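Local coordinates for FAA hydrolase family protein (Pseudomonas aeruginosa, PDB 6J5Y) that probably hydrolyses fumarylpyruvate at a manganese-bearing active site that also binds pyruvate, at residues A34-A37 with R38-F42. Sequence-based numbering, arbitrary orientation.
Sequences AAHA and REMGF
Glu39 OE2 is gripped by two donors: the ring nitrogen ND1 of His36, one helical turn back, and the backbone N of Gly206 in a nearby loop. The bond from His36 ND1 to Glu39 OE2 is short, 2.7 Å, and fairly straight at 158°. It runs in the plane of the imidazole and lands on the anti lone pair of OE2, with the carboxylate turned almost perpendicular to the ring, 80° between planes. The torsions bring the two groups together: His36 has CG anti to its backbone N (chi1 -179°), and Glu39 sets CG between its N and carbonyl carbon, the rest of its chain extended.

Met40 comes over one face of the same imidazole. Its CG makes a CH-pi contact 3.9 Å from the ring centroid, and its CE lies 3.4 Å from His36 CE1. Edge bond and face contact together should restrict rotation of the ring. On the exposed side, the guanidinium of Arg38 folds back over Ala35, laying one face on that residue's CA.

Beneath these side chains the helix is ending. Arg38 N and Glu39 N still bond to the carbonyls of Ala34 and Ala35, but Ala37 O accepts from Phe42 N at 2.9 Å, while Gly41 N turns back to Arg38 O. Gly41 takes positive phi, and the Phe42 ring meets Arg31 in a cation-pi contact. This Schellman motif closes helix 34-39, whose His36, held by its carboxylate partner, touches the bound pyruvate and forms part of the ligand pocket beside the manganese site of this FAH-family enzyme.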
loop_
_atom_site.group_PDB
_atom_site.type_symbol
_atom_site.label_atom_id
_atom_site.label_comp_id
_atom_site.label_asym_id
_atom_site.label_seq_id
_atom_site.Cartn_x
_atom_site.Cartn_y
_atom_site.Cartn_z
ATOM N N ALA A 34 6.563 -2.174 -14.378
ATOM C CA ALA A 34 7.436 -1.630 -15.448
ATOM C C ALA A 34 6.763 -0.404 -16.069
ATOM O O ALA A 34 7.431 0.630 -16.200
ATOM C CB ALA A 34 7.729 -2.702 -16.483
ATOM N N ALA A 35 5.462 -0.492 -16.376
ATOM C CA ALA A 35 4.699 0.592 -17.046
ATOM C C ALA A 35 4.722 1.842 -16.161
ATOM O O ALA A 35 4.934 2.939 -16.699
ATOM C CB ALA A 35 3.296 0.137 -17.379
ATOM N N HIS A 36 4.543 1.700 -14.843
ATOM C CA HIS A 36 4.614 2.839 -13.882
ATOM C C HIS A 36 6.030 3.433 -13.821
ATOM O O HIS A 36 6.148 4.675 -13.855
ATOM C CB HIS A 36 4.163 2.422 -12.479
ATOM C CG HIS A 36 4.194 3.553 -11.510
ATOM N ND1 HIS A 36 3.531 4.739 -11.745
ATOM C CD2 HIS A 36 4.823 3.697 -10.325
ATOM C CE1 HIS A 36 3.749 5.562 -10.734
ATOM N NE2 HIS A 36 4.528 4.941 -9.849
ATOM N N ALA A 37 7.067 2.597 -13.694
ATOM C CA ALA A 37 8.486 3.038 -13.718
ATOM C C ALA A 37 8.733 3.930 -14.943
ATOM O O ALA A 37 9.293 5.044 -14.763
ATOM C CB ALA A 37 9.426 1.843 -13.704
ATOM N N ARG A 38 8.317 3.470 -16.130
ATOM C CA ARG A 38 8.497 4.180 -17.428
ATOM C C ARG A 38 7.758 5.525 -17.398
ATOM O O ARG A 38 8.375 6.540 -17.804
ATOM C CB ARG A 38 8.020 3.330 -18.611
ATOM C CG ARG A 38 9.018 2.278 -19.079
ATOM C CD ARG A 38 8.665 1.698 -20.447
ATOM N NE ARG A 38 7.235 1.800 -20.747
ATOM C CZ ARG A 38 6.322 0.842 -20.575
ATOM N NH1 ARG A 38 6.654 -0.353 -20.115
ATOM N NH2 ARG A 38 5.058 1.094 -20.869
ATOM N N GLU A 39 6.507 5.570 -16.915
ATOM C CA GLU A 39 5.710 6.834 -16.901
ATOM C C GLU A 39 6.366 7.853 -15.949
ATOM O O GLU A 39 6.194 9.063 -16.163
ATOM C CB GLU A 39 4.230 6.561 -16.599
ATOM C CG GLU A 39 3.873 6.461 -15.132
ATOM C CD GLU A 39 2.387 6.396 -14.798
ATOM O OE1 GLU A 39 1.561 6.856 -15.617
ATOM O OE2 GLU A 39 2.054 5.909 -13.705
ATOM N N MET A 40 7.123 7.397 -14.949
ATOM C CA MET A 40 7.808 8.295 -13.979
ATOM C C MET A 40 9.193 8.683 -14.506
ATOM O O MET A 40 9.853 9.463 -13.826
ATOM C CB MET A 40 7.907 7.634 -12.604
ATOM C CG MET A 40 6.532 7.332 -12.026
ATOM S SD MET A 40 5.552 8.834 -11.684
ATOM C CE MET A 40 3.989 8.466 -12.472
ATOM N N GLY A 41 9.587 8.159 -15.673
ATOM C CA GLY A 41 10.827 8.512 -16.391
ATOM C C GLY A 41 11.984 7.601 -16.029
ATOM O O GLY A 41 13.132 7.993 -16.295
ATOM N N PHE A 42 11.716 6.415 -15.484
ATOM C CA PHE A 42 12.764 5.454 -15.038
ATOM C C PHE A 42 12.782 4.231 -15.958
ATOM O O PHE A 42 11.796 3.998 -16.708
ATOM C CB PHE A 42 12.579 5.148 -13.553
ATOM C CG PHE A 42 12.756 6.386 -12.709
ATOM C CD1 PHE A 42 14.021 6.862 -12.413
ATOM C CD2 PHE A 42 11.658 7.117 -12.268
ATOM C CE1 PHE A 42 14.186 8.012 -11.653
ATOM C CE2 PHE A 42 11.820 8.272 -11.520
ATOM C CZ PHE A 42 13.085 8.715 -11.204
#